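Local coordinates for alpha-actinin-like protein 1 (Schizosaccharomyces pombe, PDB 5BVR) that binds actin filaments through its two calponin-homology domains and takes part in forming and organising the actin ring for cytokinesis and septation, at residues 218-221 and 222-226; 187-190 and 191-195. All coordinates share one frame; numbering follows the deposited sequence. Where two conformers were deposited one is given.

Contact 1. Residues 218-221 and 222-226; sequences RSIM and TYVAE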
# COMPACT_ATOMS: atom_id res chain seq x y z
N ARG A 218 -6.78 0.81 5.74
CA ARG A 218 -5.41 0.44 5.43
C ARG A 218 -5.16 0.38 3.93
O ARG A 218 -4.10 0.78 3.48
CB ARG A 218 -5.08 -0.90 6.09
CG ARG A 218 -5.03 -0.78 7.60
CD ARG A 218 -4.83 -2.12 8.33
NE ARG A 218 -4.67 -1.87 9.76
CZ ARG A 218 -4.30 -2.78 10.66
NH1 ARG A 218 -4.06 -4.04 10.30
NH2 ARG A 218 -4.17 -2.42 11.93
N SER A 219 -6.13 -0.10 3.16
CA SER A 219 -6.01 -0.11 1.72
C SER A 219 -5.86 1.31 1.15
O SER A 219 -5.03 1.59 0.29
CB SER A 219 -7.19 -0.82 1.09
OG SER A 219 -7.25 -2.16 1.51
N ILE A 220 -6.72 2.21 1.60
CA ILE A 220 -6.67 3.58 1.14
C ILE A 220 -5.33 4.19 1.50
O ILE A 220 -4.69 4.83 0.66
CB ILE A 220 -7.88 4.42 1.64
CG1 ILE A 220 -9.13 3.95 0.91
CG2 ILE A 220 -7.63 5.91 1.45
CD1 ILE A 220 -10.41 4.50 1.50
N MET A 221 -4.90 4.03 2.75
CA MET A 221 -3.60 4.56 3.16
C MET A 221 -2.47 4.04 2.28
O MET A 221 -1.57 4.79 1.91
CB MET A 221 -3.31 4.19 4.59
CG MET A 221 -4.16 4.92 5.62
SD MET A 221 -3.80 4.42 7.32
CE MET A 221 -2.09 4.94 7.34
N THR A 222 -2.50 2.76 2.00
CA THR A 222 -1.45 2.16 1.18
C THR A 222 -1.37 2.84 -0.19
O THR A 222 -0.27 3.13 -0.69
CB THR A 222 -1.68 0.64 0.99
OG1 THR A 222 -1.71 0.02 2.28
CG2 THR A 222 -0.57 -0.01 0.17
N TYR A 223 -2.53 3.08 -0.81
CA TYR A 223 -2.60 3.67 -2.13
C TYR A 223 -2.23 5.18 -2.08
O TYR A 223 -1.41 5.65 -2.89
CB TYR A 223 -3.99 3.44 -2.74
CG TYR A 223 -4.15 4.04 -4.12
CD1 TYR A 223 -3.33 3.66 -5.18
CD2 TYR A 223 -5.13 4.96 -4.38
CE1 TYR A 223 -3.48 4.23 -6.45
CE2 TYR A 223 -5.29 5.53 -5.64
CZ TYR A 223 -4.48 5.17 -6.66
OH TYR A 223 -4.62 5.74 -7.90
N VAL A 224 -2.78 5.91 -1.12
CA VAL A 224 -2.50 7.34 -1.01
C VAL A 224 -1.01 7.56 -0.75
O VAL A 224 -0.42 8.53 -1.25
CB VAL A 224 -3.36 7.97 0.08
CG1 VAL A 224 -2.88 9.40 0.39
CG2 VAL A 224 -4.81 7.98 -0.34
N ALA A 225 -0.36 6.68 0.01
CA ALA A 225 1.09 6.80 0.23
C ALA A 225 1.86 6.81 -1.09
O ALA A 225 2.94 7.44 -1.19
CB ALA A 225 1.61 5.66 1.12
N GLU A 226 1.35 6.12 -2.11
CA GLU A 226 2.01 6.13 -3.43
C GLU A 226 2.02 7.54 -4.02
O GLU A 226 2.98 7.93 -4.69
CB GLU A 226 1.36 5.18 -4.45
CG GLU A 226 1.41 3.70 -4.05
CD GLU A 226 2.75 3.03 -4.26
OE1 GLU A 226 3.62 3.63 -4.92
OE2 GLU A 226 2.92 1.89 -3.78
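The hydroxyl of Thr222 folds back onto the carbonyl of Arg218, one turn earlier, in an i to i+4 contact within helix 217-234 of the second calponin-homology (CH) domain. Consecutive backbone bonds establish the alpha-helical register, from Thr222 N to Arg218 O through to Ala225 N to Met221 O. The straightest is Val224 N to Ile220 O at 2.8 Å, with an N-H...O angle of 172°.

Arg218 O is gripped by two donors of the same residue: Thr222 N at 2.9 Å and Thr222 OG1 at 2.8 Å. They arrive from opposite faces of the carbonyl plane, the hydroxyl tilted 33° out of it, so they do not compete for one position. A chi1 of -59° lays OG1 beside its own backbone N and turns it back along the helix, while CG2 is carried away from that N. The buried hydroxyl is thereby satisfied within the helix, and Thr222 can pack against Trp109 and Ile112 of helix 101-117.

Other side chains pack on neighbouring helices, Val224 on Leu131 and Cys135 of helix 127-138 and Met221 on Ile117 of helix 101-117. At the start of the helix, Arg218 shares a zinc site with Asp216, whose OD2 is hydrogen-bonded to Ser219 OG, and makes a cation-pi contact with Trp109.

Between Ile220 and Val224 the side chains cross at a slant and meet through single methyl groups. Val224 CG2, placed beside its backbone N, also passes 3.3 Å from Ile220 O; its nearest apolar atom in the preceding turn is Ile220 CG2, 3.9 Å away.

Contact 2. Residues 187-190 and 191-195; sequences MQLA and FDIAQ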
# COMPACT_ATOMS: atom_id res chain seq x y z
N MET A 187 -13.38 9.13 -10.01
CA MET A 187 -12.47 8.15 -9.40
C MET A 187 -11.66 7.44 -10.47
O MET A 187 -10.43 7.27 -10.37
CB MET A 187 -13.26 7.10 -8.59
CG MET A 187 -12.41 6.23 -7.67
SD MET A 187 -11.95 7.08 -6.16
CE MET A 187 -13.53 7.10 -5.30
N GLN A 188 -12.35 6.95 -11.49
CA GLN A 188 -11.70 6.22 -12.57
C GLN A 188 -10.68 7.12 -13.27
O GLN A 188 -9.55 6.70 -13.55
CB GLN A 188 -12.76 5.75 -13.56
CG GLN A 188 -12.21 4.91 -14.70
CD GLN A 188 -11.76 3.55 -14.25
OE1 GLN A 188 -12.54 2.79 -13.68
NE2 GLN A 188 -10.48 3.24 -14.48
N LEU A 189 -11.06 8.36 -13.53
CA LEU A 189 -10.16 9.33 -14.16
C LEU A 189 -8.87 9.49 -13.35
O LEU A 189 -7.76 9.38 -13.90
CB LEU A 189 -10.88 10.68 -14.31
CG LEU A 189 -10.10 11.76 -15.06
CD1 LEU A 189 -9.97 11.42 -16.53
CD2 LEU A 189 -10.79 13.11 -14.86
N ALA A 190 -9.02 9.75 -12.06
CA ALA A 190 -7.86 9.93 -11.20
C ALA A 190 -6.97 8.69 -11.21
O ALA A 190 -5.76 8.81 -11.38
CB ALA A 190 -8.29 10.26 -9.78
N PHE A 191 -7.54 7.51 -11.01
CA PHE A 191 -6.74 6.30 -10.95
C PHE A 191 -6.00 6.10 -12.28
O PHE A 191 -4.84 5.67 -12.27
CB PHE A 191 -7.59 5.08 -10.64
CG PHE A 191 -8.14 5.04 -9.24
CD1 PHE A 191 -7.96 6.09 -8.33
CD2 PHE A 191 -8.82 3.91 -8.81
CE1 PHE A 191 -8.49 5.99 -7.03
CE2 PHE A 191 -9.33 3.83 -7.53
CZ PHE A 191 -9.15 4.86 -6.65
N ASP A 192 -6.67 6.38 -13.39
CA ASP A 192 -6.08 6.20 -14.72
C ASP A 192 -4.94 7.19 -14.96
O ASP A 192 -3.86 6.81 -15.43
CB ASP A 192 -7.14 6.41 -15.81
CG ASP A 192 -8.13 5.27 -15.91
OD1 ASP A 192 -7.89 4.20 -15.32
OD2 ASP A 192 -9.16 5.46 -16.61
N ILE A 193 -5.17 8.45 -14.66
CA ILE A 193 -4.15 9.46 -14.85
C ILE A 193 -2.95 9.22 -13.94
O ILE A 193 -1.80 9.29 -14.40
CB ILE A 193 -4.72 10.86 -14.64
CG1 ILE A 193 -5.72 11.19 -15.75
CG2 ILE A 193 -3.61 11.89 -14.62
CD1 ILE A 193 -6.51 12.45 -15.50
N ALA A 194 -3.20 8.92 -12.67
CA ALA A 194 -2.13 8.58 -11.73
C ALA A 194 -1.24 7.46 -12.28
O ALA A 194 -0.01 7.54 -12.24
CB ALA A 194 -2.72 8.16 -10.40
N GLN A 195 -1.87 6.43 -12.82
CA GLN A 195 -1.10 5.29 -13.33
C GLN A 195 -0.39 5.65 -14.63
O GLN A 195 0.82 5.43 -14.76
CB GLN A 195 -2.01 4.09 -13.53
CG GLN A 195 -1.28 2.81 -13.86
CD GLN A 195 -1.07 2.65 -15.35
OE1 GLN A 195 -2.02 2.71 -16.13
NE2 GLN A 195 0.18 2.44 -15.75
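In one of its two deposited conformers, Met187 lies along one face of the Phe191 ring four residues on, a Met-aromatic contact made inside a single helix, 183-198. Two neighbouring atoms of the methionine do the touching in this conformer. Met187 CG stands over the face, 4.0 Å from the centroid of the Phe191 ring and 23° off the normal, which makes it a CH-pi contact displaced toward the rim. Met187 SD comes in more obliquely and is 3.6 Å from Phe191 CZ. Both side chains point the same way: Met187 here has CG anti to its backbone N (chi1 -167°) and then bends at chi2 and chi3, which brings the sulfur alongside the far end of the ring.

A polar pair occupies a different side of the helix. Gln188 NE2 donates to Asp192 OD1 at 2.9 Å, with a weak second bond to Asp192 OD2 at 3.3 Å. OD1 is approached on its syn side but from out of the carboxylate plane, whereas it lies almost within the amide plane of Gln188; the two planes are turned 44° apart. Asp192 OD1 also forms a salt bridge with Arg202, so the amide adds to an ionic partner and would help fix the carboxylate's rotation.

Leu189 and Ile193 run side by side, Leu189 CG being 3.7 Å from Ile193 CD1. The backbone keeps regular i to i+4 bonding, for example Phe191 N to Met187 O at 3.0 Å.

Within the second CH domain, Ala190 sits against Phe161, Cys162 and Ile165 of helix 159-168, while Met187 reaches Val206 and Val209 of helix 206-209. Phe191 meets Phe161 edge-to-face, and Ala194 abuts Tyr223 and Tyr227 of helix 217-234.

In the fold
Both contacts belong to the second CH domain of the actin-binding part of this alpha-actinin. Contact 2, on helix 183-198, comes first along the chain and contact 1, on helix 217-234, follows it; their centres are about 14 Å apart. The two helices meet directly: Tyr223 OH, hydrogen-bonded to Tyr227 OH, packs 3.4 Å from Phe191 CD1 of contact 2, the rings standing edge-to-face, and Phe161 of helix 159-168 also meets the Tyr223 ring. The centre of contact 1 lies about 5 Å from the centre of the chain, where its helix also faces helices 11-25 and 101-117; that of contact 2 lies about 16 Å from it. Contact 1 thus joins the domain's core to the preceding CH domain.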